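Local coordinates for protein synaptotagmin-4 (Rattus norvegicus, PDB 1W15) that helps control the mobility of neuronal dense core vesicles through its interaction with KIF1A, and is represented by its second C2 domain, C2B, at residues Gly17-Ser22 / Val34-Ala39; Leu50-Val55 / Val104-Arg109; Tyr25-Asn30 / Asp138-Gln143. All coordinates share one frame; numbering follows the deposited sequence. Where two conformers were deposited one is given.

The three contacts sample the C2 beta-sandwich of this C2B domain from one tip to the other. Contact 1 pairs the strands 18-26 and 31-40 of one sheet, and contact 2 pairs 53-61 with 98-106 of the other, leading into the loops that hold a calcium ion. Their centres lie about 15 Å apart and they meet between the sheets, where V36 CG1 of contact 1 packs 3.8 Å from V55 CG2 of contact 2. Contact 3 follows strand 18-26 to its far end; its centre is about 19 Å from that of contact 1. Contacts 2 and 3, with centres about 31 Å apart, sit on opposite sides of the domain centre.

Contact 1: residues Gly17-Ser22 / Val34-Ala39; sequences GELLVS and VVVLKA
L20 sets CG anti to its backbone N (chi1 175°), whereas L37 sets CG anti to its carbonyl carbon (chi1 -72°), so the two leucines cross obliquely, with L20 CG 3.9 Å from L37 CB. K38 stretches out beyond CG alongside L20, pointing the same way, and K38 CG passes 4.1 Å from L20 CD2. L37 CD1 points the other way along the strand, to S22 CB, 3.7 Å away. L37 and K38 both stand opposite L20 because the antiparallel hairpin of strands 18-26 and 31-40, in one sheet of the C2 sandwich, carries a classic beta bulge here. L20 O therefore takes the N-H of L37 at 2.9 Å and, weakly, that of K38, while L20 N gives a nearly straight bond (176°) to K38 O at 2.8 Å. An alanine in place of L20 would probably loosen the apolar cover over L37 CB and the K38 methylenes, and lose packing on W147 and on L85 of the second subunit. Beyond the bulge S22 and V35 exchange two backbone bonds. On the other face the apolar L19, V21 and V36 turn inward onto F102 of the opposite sheet, and L19 CD1 lies 3.9 Å from the small A39 CB.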
ATOM      1  N   GLY A  17       4.614 -19.013  12.865  1.00 41.33           N
ATOM      2  CA  GLY A  17       4.079 -17.715  12.545  1.00 36.82           C
ATOM      3  C   GLY A  17       3.433 -17.621  11.169  1.00 35.04           C
ATOM      4  O   GLY A  17       3.257 -18.612  10.460  1.00 32.36           O
ATOM      5  N   GLU A  18       3.042 -16.407  10.827  1.00 34.97           N
ATOM      6  CA  GLU A  18       2.290 -16.132   9.592  1.00 34.11           C
ATOM      7  C   GLU A  18       2.826 -14.901   8.892  1.00 33.86           C
ATOM      8  O   GLU A  18       3.377 -14.007   9.534  1.00 33.30           O
ATOM      9  CB  GLU A  18       0.837 -15.811   9.916  1.00 35.49           C
ATOM     10  CG  GLU A  18      -0.019 -16.941  10.443  1.00 41.33           C
ATOM     11  CD  GLU A  18      -1.392 -16.422  10.841  1.00 45.09           C
ATOM     12  OE1 GLU A  18      -2.181 -16.082   9.951  1.00 49.04           O
ATOM     13  OE2 GLU A  18      -1.659 -16.356  12.038  1.00 49.57           O
ATOM     14  N   LEU A  19       2.600 -14.830   7.578  1.00 32.53           N
ATOM     15  CA  LEU A  19       3.143 -13.766   6.748  1.00 33.23           C
ATOM     16  C   LEU A  19       2.052 -13.301   5.802  1.00 32.43           C
ATOM     17  O   LEU A  19       1.349 -14.127   5.188  1.00 34.84           O
ATOM     18  CB  LEU A  19       4.341 -14.246   5.924  1.00 33.51           C
ATOM     19  CG  LEU A  19       5.050 -13.154   5.092  1.00 35.13           C
ATOM     20  CD1 LEU A  19       5.754 -12.158   6.023  1.00 34.95           C
ATOM     21  CD2 LEU A  19       6.075 -13.747   4.068  1.00 34.58           C
ATOM     22  N   LEU A  20       1.835 -11.990   5.786  1.00 33.44           N
ATOM     23  CA  LEU A  20       0.779 -11.402   4.942  1.00 33.09           C
ATOM     24  C   LEU A  20       1.455 -10.801   3.706  1.00 33.45           C
ATOM     25  O   LEU A  20       2.372  -9.942   3.825  1.00 33.05           O
ATOM     26  CB  LEU A  20       0.053 -10.306   5.744  1.00 34.23           C
ATOM     27  CG  LEU A  20      -0.998  -9.503   4.988  1.00 31.68           C
ATOM     28  CD1 LEU A  20      -2.183 -10.389   4.548  1.00 33.42           C
ATOM     29  CD2 LEU A  20      -1.490  -8.328   5.925  1.00 29.41           C
ATOM     30  N   VAL A  21       1.027 -11.246   2.516  1.00 33.79           N
ATOM     31  CA  VAL A  21       1.697 -10.797   1.285  1.00 33.74           C
ATOM     32  C   VAL A  21       0.617 -10.467   0.253  1.00 33.55           C
ATOM     33  O   VAL A  21      -0.499 -10.987   0.362  1.00 33.26           O
ATOM     34  CB  VAL A  21       2.708 -11.814   0.693  1.00 33.69           C
ATOM     35  CG1 VAL A  21       3.926 -12.026   1.656  1.00 32.29           C
ATOM     36  CG2 VAL A  21       2.022 -13.157   0.292  1.00 33.66           C
ATOM     37  N   SER A  22       0.910  -9.529  -0.645  1.00 32.19           N
ATOM     38  CA  SER A  22      -0.056  -9.199  -1.706  1.00 34.81           C
ATOM     39  C   SER A  22       0.689  -9.266  -3.024  1.00 35.71           C
ATOM     40  O   SER A  22       1.863  -8.833  -3.088  1.00 37.62           O
ATOM     41  CB  SER A  22      -0.627  -7.774  -1.489  1.00 32.57           C
ATOM     42  OG  SER A  22      -1.594  -7.463  -2.463  1.00 36.35           O
ATOM     43  N   VAL A  34       5.046  -7.520  -5.848  1.00 32.65           N
ATOM     44  CA  VAL A  34       4.930  -8.339  -4.648  1.00 31.11           C
ATOM     45  C   VAL A  34       5.095  -7.376  -3.469  1.00 32.17           C
ATOM     46  O   VAL A  34       6.106  -6.649  -3.395  1.00 32.61           O
ATOM     47  CB  VAL A  34       6.070  -9.416  -4.598  1.00 32.23           C
ATOM     48  CG1 VAL A  34       6.051 -10.174  -3.274  1.00 29.54           C
ATOM     49  CG2 VAL A  34       6.003 -10.444  -5.817  1.00 30.42           C
ATOM     50  N   VAL A  35       4.151  -7.405  -2.550  1.00 30.76           N
ATOM     51  CA  VAL A  35       4.235  -6.563  -1.361  1.00 31.53           C
ATOM     52  C   VAL A  35       4.388  -7.488  -0.162  1.00 31.41           C
ATOM     53  O   VAL A  35       3.547  -8.348   0.121  1.00 30.97           O
ATOM     54  CB  VAL A  35       2.974  -5.661  -1.143  1.00 31.38           C
ATOM     55  CG1 VAL A  35       3.210  -4.661   0.037  1.00 32.52           C
ATOM     56  CG2 VAL A  35       2.617  -4.922  -2.460  1.00 31.84           C
ATOM     57  N   VAL A  36       5.455  -7.278   0.581  1.00 32.29           N
ATOM     58  CA  VAL A  36       5.593  -7.971   1.877  1.00 32.50           C
ATOM     59  C   VAL A  36       4.989  -7.007   2.919  1.00 34.17           C
ATOM     60  O   VAL A  36       5.523  -5.880   3.144  1.00 33.32           O
ATOM     61  CB  VAL A  36       7.089  -8.258   2.236  1.00 33.69           C
ATOM     62  CG1 VAL A  36       7.159  -8.964   3.600  1.00 32.70           C
ATOM     63  CG2 VAL A  36       7.742  -9.185   1.139  1.00 35.04           C
ATOM     64  N   LEU A  37       3.877  -7.424   3.530  1.00 32.95           N
ATOM     65  CA  LEU A  37       3.097  -6.494   4.321  1.00 34.02           C
ATOM     66  C   LEU A  37       3.514  -6.616   5.791  1.00 34.74           C
ATOM     67  O   LEU A  37       4.059  -5.653   6.347  1.00 35.18           O
ATOM     68  CB  LEU A  37       1.598  -6.729   4.127  1.00 33.60           C
ATOM     69  CG  LEU A  37       1.192  -6.238   2.721  1.00 35.23           C
ATOM     70  CD1 LEU A  37      -0.006  -6.982   2.103  1.00 40.08           C
ATOM     71  CD2 LEU A  37       0.845  -4.736   2.873  1.00 36.00           C
ATOM     72  N   LYS A  38       3.272  -7.778   6.403  1.00 35.54           N
ATOM     73  CA  LYS A  38       3.475  -7.940   7.872  1.00 35.65           C
ATOM     74  C   LYS A  38       3.721  -9.398   8.180  1.00 34.87           C
ATOM     75  O   LYS A  38       3.315 -10.274   7.435  1.00 34.07           O
ATOM     76  CB  LYS A  38       2.201  -7.609   8.683  1.00 36.50           C
ATOM     77  CG  LYS A  38       1.340  -6.548   8.234  1.00 42.22           C
ATOM     78  CD  LYS A  38       0.158  -6.365   9.226  1.00 45.30           C
ATOM     79  CE  LYS A  38      -0.656  -5.134   8.788  1.00 50.00           C
ATOM     80  NZ  LYS A  38      -1.763  -4.738   9.758  1.00 49.07           N
ATOM     81  N   ALA A  39       4.389  -9.667   9.286  1.00 34.31           N
ATOM     82  CA  ALA A  39       4.422 -11.026   9.835  1.00 34.95           C
ATOM     83  C   ALA A  39       3.837 -10.946  11.252  1.00 35.49           C
ATOM     84  O   ALA A  39       3.901  -9.890  11.904  1.00 35.71           O
ATOM     85  CB  ALA A  39       5.879 -11.527   9.895  1.00 34.95           C
TER

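Contact 2: residues Leu50-Val55 / Val104-Arg109; sequences LSDPYV and VLDSER. With CA (calcium ion), chain B; NA (sodium ion), chain F.
A calcium ion is bound between the two segments by five oxygens, one from water. D52 OD2 reaches the ion at 2.5 Å from the first segment, and E108 OE1 at 2.6 Å from the second, the E108 chain bending at chi2 (81°) to bring its carboxylate round. The backbone O of S107 is a further ligand, and D106 OD1 binds the ion at 2.7 Å. The same D106 oxygen accepts the N-H of D52 at 2.7 Å, almost straight (174°) but from above the carboxylate plane, so one atom is gripped by both metal and amide. Next along, S107 N is bonded to D52 O at 2.9 Å, and D52 OD1 is held by the backbone N of C76. E108 O binds a sodium ion at 2.3 Å, in a site completed by S111, N113 and waters.

Beyond the loops Y54 and L105 form an antiparallel hydrogen-bonded pair, joined by two backbone bonds. The Y54 ring lies against L105 in a CH-pi contact, L105 CB sitting over one face 3.9 Å from the centroid, while S107 N lies at the ring edge. Y54 OH is tied to N113, which suits a residue with an apolar ring and a polar tip. P53, V55 and V104 turn to the other face and pack inside the sandwich, P53 and V55 against F82.

Joining the first and third calcium-binding loops at the mouth of a C2 domain, this acidic cluster probably relies on a cation to offset its like charges, D52 OD2 and D106 OD1 being 4.0 Å apart. With few ligands and rather long bonds, the ion is probably held loosely, consistent with a family member that does not bind calcium, although an ion is seen here.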
ATOM      1  N   LEU A  50      13.533 -12.241  21.589  1.00 51.63           N
ATOM      2  CA  LEU A  50      12.774 -11.867  20.385  1.00 52.73           C
ATOM      3  C   LEU A  50      13.661 -11.703  19.142  1.00 51.38           C
ATOM      4  O   LEU A  50      14.840 -11.342  19.217  1.00 52.46           O
ATOM      5  CB  LEU A  50      11.920 -10.613  20.630  1.00 53.14           C
ATOM      6  CG  LEU A  50      10.618 -10.793  21.419  1.00 55.17           C
ATOM      7  CD1 LEU A  50      10.108  -9.468  21.981  1.00 56.70           C
ATOM      8  CD2 LEU A  50       9.562 -11.421  20.523  1.00 57.00           C
ATOM      9  N   SER A  51      13.086 -12.002  17.997  1.00 50.22           N
ATOM     10  CA  SER A  51      13.852 -11.991  16.778  1.00 48.43           C
ATOM     11  C   SER A  51      13.842 -10.570  16.205  1.00 46.31           C
ATOM     12  O   SER A  51      13.070  -9.709  16.662  1.00 45.66           O
ATOM     13  CB  SER A  51      13.307 -13.042  15.813  1.00 47.74           C
ATOM     14  OG  SER A  51      12.040 -12.636  15.274  1.00 53.28           O
ATOM     15  N   ASP A  52      14.724 -10.342  15.233  1.00 43.51           N
ATOM     16  CA  ASP A  52      14.830  -9.080  14.488  1.00 40.96           C
ATOM     17  C   ASP A  52      14.543  -9.420  13.047  1.00 38.85           C
ATOM     18  O   ASP A  52      15.498  -9.602  12.283  1.00 37.31           O
ATOM     19  CB  ASP A  52      16.255  -8.541  14.616  1.00 39.85           C
ATOM     20  CG  ASP A  52      16.646  -8.339  16.056  1.00 43.48           C
ATOM     21  OD1 ASP A  52      15.935  -7.615  16.763  1.00 43.84           O
ATOM     22  OD2 ASP A  52      17.627  -8.884  16.580  1.00 45.73           O
ATOM     23  N   PRO A  53      13.256  -9.589  12.685  1.00 36.80           N
ATOM     24  CA  PRO A  53      12.921 -10.136  11.367  1.00 36.70           C
ATOM     25  C   PRO A  53      13.119  -9.226  10.159  1.00 35.01           C
ATOM     26  O   PRO A  53      12.904  -8.026  10.250  1.00 35.59           O
ATOM     27  CB  PRO A  53      11.438 -10.526  11.493  1.00 36.12           C
ATOM     28  CG  PRO A  53      10.900  -9.613  12.624  1.00 37.46           C
ATOM     29  CD  PRO A  53      12.061  -9.375  13.527  1.00 36.29           C
ATOM     30  N   TYR A  54      13.531  -9.825   9.053  1.00 33.04           N
ATOM     31  CA  TYR A  54      13.397  -9.209   7.724  1.00 34.21           C
ATOM     32  C   TYR A  54      12.950 -10.315   6.784  1.00 34.51           C
ATOM     33  O   TYR A  54      12.951 -11.497   7.156  1.00 36.16           O
ATOM     34  CB  TYR A  54      14.706  -8.587   7.238  1.00 34.16           C
ATOM     35  CG  TYR A  54      15.868  -9.536   7.029  1.00 35.78           C
ATOM     36  CD1 TYR A  54      16.604 -10.036   8.117  1.00 34.25           C
ATOM     37  CD2 TYR A  54      16.239  -9.919   5.743  1.00 37.39           C
ATOM     38  CE1 TYR A  54      17.692 -10.895   7.917  1.00 36.88           C
ATOM     39  CE2 TYR A  54      17.319 -10.806   5.516  1.00 37.82           C
ATOM     40  CZ  TYR A  54      18.010 -11.287   6.594  1.00 38.03           C
ATOM     41  OH  TYR A  54      19.050 -12.130   6.353  1.00 36.52           O
ATOM     42  N   VAL A  55      12.570  -9.950   5.567  1.00 34.69           N
ATOM     43  CA  VAL A  55      12.090 -10.944   4.648  1.00 34.81           C
ATOM     44  C   VAL A  55      12.868 -10.847   3.346  1.00 36.13           C
ATOM     45  O   VAL A  55      13.031  -9.753   2.762  1.00 36.54           O
ATOM     46  CB  VAL A  55      10.568 -10.726   4.350  1.00 35.85           C
ATOM     47  CG1 VAL A  55      10.074 -11.769   3.320  1.00 33.86           C
ATOM     48  CG2 VAL A  55       9.797 -10.798   5.663  1.00 34.19           C
ATOM     49  N   VAL A 104      11.494 -15.553   5.991  1.00 34.23           N
ATOM     50  CA  VAL A 104      11.549 -14.701   7.160  1.00 33.47           C
ATOM     51  C   VAL A 104      12.795 -15.137   7.971  1.00 34.37           C
ATOM     52  O   VAL A 104      12.881 -16.304   8.383  1.00 34.35           O
ATOM     53  CB  VAL A 104      10.255 -14.805   8.011  1.00 32.29           C
ATOM     54  CG1 VAL A 104      10.353 -13.816   9.203  1.00 32.41           C
ATOM     55  CG2 VAL A 104       8.945 -14.545   7.131  1.00 35.83           C
ATOM     56  N   LEU A 105      13.724 -14.196   8.145  1.00 34.02           N
ATOM     57  CA  LEU A 105      15.046 -14.439   8.729  1.00 35.09           C
ATOM     58  C   LEU A 105      15.219 -13.549   9.917  1.00 36.56           C
ATOM     59  O   LEU A 105      14.639 -12.457   9.974  1.00 36.68           O
ATOM     60  CB  LEU A 105      16.127 -14.099   7.694  1.00 36.07           C
ATOM     61  CG  LEU A 105      16.076 -15.031   6.453  1.00 36.30           C
ATOM     62  CD1 LEU A 105      15.998 -14.270   5.147  1.00 38.70           C
ATOM     63  CD2 LEU A 105      17.365 -15.842   6.568  1.00 35.56           C
ATOM     64  N   ASP A 106      16.060 -13.992  10.855  1.00 35.01           N
ATOM     65  CA  ASP A 106      16.346 -13.197  12.027  1.00 36.43           C
ATOM     66  C   ASP A 106      17.723 -12.587  11.792  1.00 37.85           C
ATOM     67  O   ASP A 106      18.713 -13.320  11.591  1.00 36.95           O
ATOM     68  CB  ASP A 106      16.351 -14.126  13.237  1.00 36.12           C
ATOM     69  CG  ASP A 106      16.784 -13.446  14.499  1.00 38.58           C
ATOM     70  OD1 ASP A 106      16.526 -12.247  14.708  1.00 38.45           O
ATOM     71  OD2 ASP A 106      17.428 -14.055  15.340  1.00 42.78           O
ATOM     72  N   SER A 107      17.784 -11.255  11.775  1.00 37.38           N
ATOM     73  CA  SER A 107      19.059 -10.576  11.615  1.00 38.06           C
ATOM     74  C   SER A 107      19.872 -10.671  12.889  1.00 37.90           C
ATOM     75  O   SER A 107      19.414 -10.271  13.967  1.00 38.09           O
ATOM     76  CB  SER A 107      18.801  -9.127  11.197  1.00 39.07           C
ATOM     77  OG  SER A 107      20.003  -8.404  11.251  1.00 39.70           O
ATOM     78  N   GLU A 108      21.078 -11.229  12.799  1.00 37.63           N
ATOM     79  CA  GLU A 108      21.891 -11.415  13.992  1.00 37.75           C
ATOM     80  C   GLU A 108      23.328 -11.108  13.613  1.00 37.02           C
ATOM     81  O   GLU A 108      23.885 -11.770  12.741  1.00 36.67           O
ATOM     82  CB  GLU A 108      21.797 -12.865  14.492  1.00 38.63           C
ATOM     83  CG  GLU A 108      22.558 -13.104  15.806  1.00 42.22           C
ATOM     84  CD  GLU A 108      21.772 -12.656  17.026  1.00 49.49           C
ATOM     85  OE1 GLU A 108      20.540 -12.566  16.935  1.00 54.67           O
ATOM     86  OE2 GLU A 108      22.365 -12.401  18.087  1.00 53.97           O
ATOM     87  N   ARG A 109      23.947 -10.138  14.261  1.00 35.76           N
ATOM     88  CA  ARG A 109      25.344  -9.815  13.957  1.00 36.38           C
ATOM     89  C   ARG A 109      26.257 -10.937  14.427  1.00 35.01           C
ATOM     90  O   ARG A 109      26.137 -11.414  15.570  1.00 34.37           O
ATOM     91  CB  ARG A 109      25.762  -8.484  14.637  1.00 38.03           C
ATOM     92  CG  ARG A 109      24.973  -7.243  14.141  1.00 44.21           C
ATOM     93  CD  ARG A 109      25.362  -5.927  14.890  1.00 54.81           C
ATOM     94  NE  ARG A 109      24.317  -4.871  14.972  1.00 61.22           N
ATOM     95  CZ  ARG A 109      23.099  -4.849  14.372  1.00 64.35           C
ATOM     96  NH1 ARG A 109      22.674  -5.836  13.574  1.00 65.83           N
ATOM     97  NH2 ARG A 109      22.293  -3.797  14.571  1.00 64.73           N
TER
HETATM   98 CA    CA B1001      18.443 -11.217  16.263  1.00 70.74          CA
HETATM   99 NA    NA F2002      24.170 -12.372  10.577  1.00 42.54          NA
HETATM  100  O   HOH W   1      19.453 -11.353  18.815  1.00 73.34           O
HETATM  101  O   HOH W   2      23.763 -10.076  10.105  1.00 61.71           O
HETATM  102  O   HOH W   3      26.855 -11.381  10.604  1.00 51.17           O
HETATM  103  O   HOH W   4      24.214 -13.123   8.174  0.50 34.60           O

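Contact 3: residues Tyr25-Asn30 / Asp138-Gln143; sequences YQSTTN and DFPRRQ
D138 ends the helix 128-138, its carboxylate paired with K134, and F139 is the first residue to leave the helical conformation. F139 O opens a type II beta turn and lies 2.9 Å from a water (water 5) that also accepts the N-H of Y25, a bridge between the turn and the strand. P140, whose ring-restricted phi fits the second position of such a turn, lays CB 3.6 Å from S27 OG and close to the Y25 ring, and its CA lies 3.3 Å from Y25 O. R141 then adopts a positive phi (76°), as the third position demands, and turns its N-H to Y25 O at 2.7 Å, approaching from above the carbonyl plane. Its side chain bends at chi3 (-60°) so that NH1 donates to S27 OG at 2.8 Å, with the serine close to the guanidinium plane. The long, multi-donor arginine suits this reach: a water (water 6) accepts from NH1 as well and from T28 N, and T28 CG2 touches NH1 at 3.7 Å. R142 N closes the turn on F139 O, and Q143 leads on to strand 144-149. R141 also packs on F139 of the third subunit, so the turn forms part of a subunit interface. The contact thus ties the link between helix 128-138 and strand 144-149 to the end of strand 18-26, the neighbour of 144-149 in the sheet.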
ATOM      1  N   TYR A  25      -0.283  -9.587 -10.890  1.00 33.20           N
ATOM      2  CA  TYR A  25       0.379  -9.951 -12.142  1.00 33.99           C
ATOM      3  C   TYR A  25      -0.125  -9.004 -13.253  1.00 34.88           C
ATOM      4  O   TYR A  25      -1.304  -8.991 -13.604  1.00 34.59           O
ATOM      5  CB  TYR A  25       0.063 -11.401 -12.525  1.00 34.59           C
ATOM      6  CG  TYR A  25       0.627 -11.872 -13.861  1.00 35.80           C
ATOM      7  CD1 TYR A  25       1.917 -11.517 -14.261  1.00 36.26           C
ATOM      8  CD2 TYR A  25      -0.130 -12.709 -14.720  1.00 34.27           C
ATOM      9  CE1 TYR A  25       2.458 -11.957 -15.487  1.00 33.73           C
ATOM     10  CE2 TYR A  25       0.413 -13.171 -15.944  1.00 35.20           C
ATOM     11  CZ  TYR A  25       1.698 -12.779 -16.313  1.00 35.88           C
ATOM     12  OH  TYR A  25       2.263 -13.187 -17.504  1.00 32.64           O
ATOM     13  N   GLN A  26       0.794  -8.176 -13.728  1.00 36.38           N
ATOM     14  CA  GLN A  26       0.551  -7.222 -14.816  1.00 39.12           C
ATOM     15  C   GLN A  26       0.760  -8.043 -16.129  1.00 38.27           C
ATOM     16  O   GLN A  26       1.817  -7.944 -16.760  1.00 38.21           O
ATOM     17  CB  GLN A  26       1.465  -5.924 -14.620  1.00 39.04           C
ATOM     18  CG  GLN A  26       1.650  -5.361 -13.190  1.00 45.81           C
ATOM     19  CD  GLN A  26       1.899  -3.851 -13.025  1.00 54.46           C
ATOM     20  OE1 GLN A  26       2.007  -3.376 -11.890  1.00 55.59           O
ATOM     21  NE2 GLN A  26       1.994  -2.943 -13.988  1.00 59.14           N
ATOM     22  N   SER A  27      -0.264  -8.844 -16.508  1.00 40.09           N
ATOM     23  CA  SER A  27      -0.100  -9.787 -17.633  1.00 40.26           C
ATOM     24  C   SER A  27       0.348  -9.186 -18.976  1.00 42.31           C
ATOM     25  O   SER A  27       1.122  -9.830 -19.714  1.00 42.80           O
ATOM     26  CB  SER A  27      -1.358 -10.661 -17.852  1.00 41.01           C
ATOM     27  OG  SER A  27      -2.423  -9.940 -18.440  1.00 39.84           O
ATOM     28  N   THR A  28      -0.140  -7.985 -19.313  1.00 43.06           N
ATOM     29  CA  THR A  28       0.229  -7.356 -20.610  1.00 43.59           C
ATOM     30  C   THR A  28       1.646  -6.779 -20.590  1.00 45.08           C
ATOM     31  O   THR A  28       2.204  -6.485 -21.647  1.00 43.78           O
ATOM     32  CB  THR A  28      -0.745  -6.233 -21.028  1.00 43.54           C
ATOM     33  OG1 THR A  28      -0.704  -5.171 -20.058  1.00 44.13           O
ATOM     34  CG2 THR A  28      -2.168  -6.709 -21.006  1.00 42.86           C
ATOM     35  N   THR A  29       2.226  -6.609 -19.406  1.00 45.55           N
ATOM     36  CA  THR A  29       3.618  -6.064 -19.345  1.00 47.66           C
ATOM     37  C   THR A  29       4.670  -6.980 -18.694  1.00 46.42           C
ATOM     38  O   THR A  29       5.801  -6.572 -18.498  1.00 46.29           O
ATOM     39  CB  THR A  29       3.694  -4.751 -18.670  1.00 46.38           C
ATOM     40  OG1 THR A  29       3.168  -4.882 -17.327  1.00 50.73           O
ATOM     41  CG2 THR A  29       2.827  -3.733 -19.405  1.00 50.95           C
ATOM     42  N   ASN A  30       4.294  -8.209 -18.399  1.00 47.73           N
ATOM     43  CA  ASN A  30       5.242  -9.161 -17.820  1.00 49.00           C
ATOM     44  C   ASN A  30       5.972  -8.592 -16.605  1.00 46.99           C
ATOM     45  O   ASN A  30       7.204  -8.624 -16.553  1.00 46.89           O
ATOM     46  CB  ASN A  30       6.261  -9.541 -18.892  1.00 49.72           C
ATOM     47  CG  ASN A  30       5.602  -9.807 -20.209  1.00 53.01           C
ATOM     48  OD1 ASN A  30       4.698 -10.682 -20.323  1.00 55.32           O
ATOM     49  ND2 ASN A  30       6.015  -9.045 -21.222  1.00 55.18           N
ATOM     50  N   ASP A 138      -5.406 -16.225 -12.320  1.00 38.10           N
ATOM     51  CA  ASP A 138      -6.807 -16.099 -12.789  1.00 38.54           C
ATOM     52  C   ASP A 138      -7.277 -14.636 -12.893  1.00 39.31           C
ATOM     53  O   ASP A 138      -8.186 -14.344 -13.680  1.00 39.38           O
ATOM     54  CB  ASP A 138      -7.793 -16.894 -11.914  1.00 37.71           C
ATOM     55  CG  ASP A 138      -7.685 -18.407 -12.111  1.00 39.16           C
ATOM     56  OD1 ASP A 138      -7.034 -18.894 -13.076  1.00 41.62           O
ATOM     57  OD2 ASP A 138      -8.187 -19.181 -11.290  1.00 42.04           O
ATOM     58  N   PHE A 139      -6.679 -13.733 -12.084  1.00 38.60           N
ATOM     59  CA  PHE A 139      -7.084 -12.343 -12.030  1.00 37.26           C
ATOM     60  C   PHE A 139      -5.935 -11.373 -12.294  1.00 38.65           C
ATOM     61  O   PHE A 139      -5.520 -10.617 -11.353  1.00 38.40           O
ATOM     62  CB  PHE A 139      -7.731 -12.032 -10.683  1.00 37.80           C
ATOM     63  CG  PHE A 139      -9.053 -12.754 -10.437  1.00 37.74           C
ATOM     64  CD1 PHE A 139      -9.088 -14.015  -9.858  1.00 38.36           C
ATOM     65  CD2 PHE A 139     -10.255 -12.147 -10.786  1.00 38.73           C
ATOM     66  CE1 PHE A 139     -10.316 -14.679  -9.599  1.00 41.24           C
ATOM     67  CE2 PHE A 139     -11.483 -12.818 -10.571  1.00 36.22           C
ATOM     68  CZ  PHE A 139     -11.510 -14.061  -9.964  1.00 37.47           C
ATOM     69  N   PRO A 140      -5.401 -11.351 -13.519  1.00 37.59           N
ATOM     70  CA  PRO A 140      -4.285 -10.461 -13.805  1.00 38.63           C
ATOM     71  C   PRO A 140      -4.732  -9.014 -13.592  1.00 38.53           C
ATOM     72  O   PRO A 140      -5.931  -8.725 -13.730  1.00 38.76           O
ATOM     73  CB  PRO A 140      -3.910 -10.781 -15.253  1.00 38.49           C
ATOM     74  CG  PRO A 140      -5.158 -11.457 -15.823  1.00 37.42           C
ATOM     75  CD  PRO A 140      -5.783 -12.153 -14.705  1.00 38.35           C
ATOM     76  N   ARG A 141      -3.809  -8.177 -13.095  1.00 38.77           N
ATOM     77  CA  ARG A 141      -4.046  -6.750 -12.759  1.00 38.66           C
ATOM     78  C   ARG A 141      -4.819  -6.512 -11.473  1.00 39.81           C
ATOM     79  O   ARG A 141      -5.065  -5.352 -11.126  1.00 41.45           O
ATOM     80  CB  ARG A 141      -4.695  -5.945 -13.934  1.00 38.32           C
ATOM     81  CG  ARG A 141      -3.755  -5.732 -15.106  1.00 34.28           C
ATOM     82  CD  ARG A 141      -4.447  -5.209 -16.455  1.00 40.07           C
ATOM     83  NE  ARG A 141      -5.447  -6.193 -16.887  1.00 35.09           N
ATOM     84  CZ  ARG A 141      -5.166  -7.313 -17.511  1.00 37.68           C
ATOM     85  NH1 ARG A 141      -3.927  -7.597 -17.851  1.00 40.24           N
ATOM     86  NH2 ARG A 141      -6.109  -8.179 -17.739  1.00 37.06           N
ATOM     87  N   ARG A 142      -5.225  -7.563 -10.755  1.00 37.86           N
ATOM     88  CA  ARG A 142      -5.840  -7.341  -9.465  1.00 37.75           C
ATOM     89  C   ARG A 142      -4.783  -7.611  -8.364  1.00 36.73           C
ATOM     90  O   ARG A 142      -3.998  -8.530  -8.481  1.00 37.76           O
ATOM     91  CB  ARG A 142      -7.020  -8.266  -9.183  1.00 38.30           C
ATOM     92  CG  ARG A 142      -8.230  -8.016 -10.128  1.00 43.98           C
ATOM     93  CD  ARG A 142      -8.464  -6.525 -10.604  1.00 49.31           C
ATOM     94  NE  ARG A 142      -9.464  -6.499 -11.687  1.00 58.81           N
ATOM     95  CZ  ARG A 142      -9.202  -6.450 -13.008  1.00 60.28           C
ATOM     96  NH1 ARG A 142      -7.980  -6.367 -13.471  1.00 58.90           N
ATOM     97  NH2 ARG A 142     -10.202  -6.464 -13.882  1.00 64.92           N
ATOM     98  N   GLN A 143      -4.631  -6.710  -7.414  0.50 36.94           N
ATOM     99  CA  GLN A 143      -3.705  -6.996  -6.308  0.50 36.03           C
ATOM    100  C   GLN A 143      -4.495  -7.860  -5.370  0.50 34.73           C
ATOM    101  O   GLN A 143      -5.649  -7.555  -5.087  0.50 34.48           O
ATOM    102  CB  GLN A 143      -3.299  -5.732  -5.578  0.50 37.10           C
ATOM    103  CG  GLN A 143      -1.926  -5.276  -5.913  0.50 38.39           C
ATOM    104  CD  GLN A 143      -0.928  -5.604  -4.830  0.50 42.45           C
ATOM    105  OE1 GLN A 143      -0.491  -6.746  -4.715  0.50 38.89           O
ATOM    106  NE2 GLN A 143      -0.518  -4.579  -4.060  0.50 42.29           N
TER
HETATM  107  O   HOH W   5      -2.796 -10.647 -10.449  1.00 34.20           O
HETATM  108  O   HOH W   6      -1.188  -5.927 -17.391  1.00 36.86           O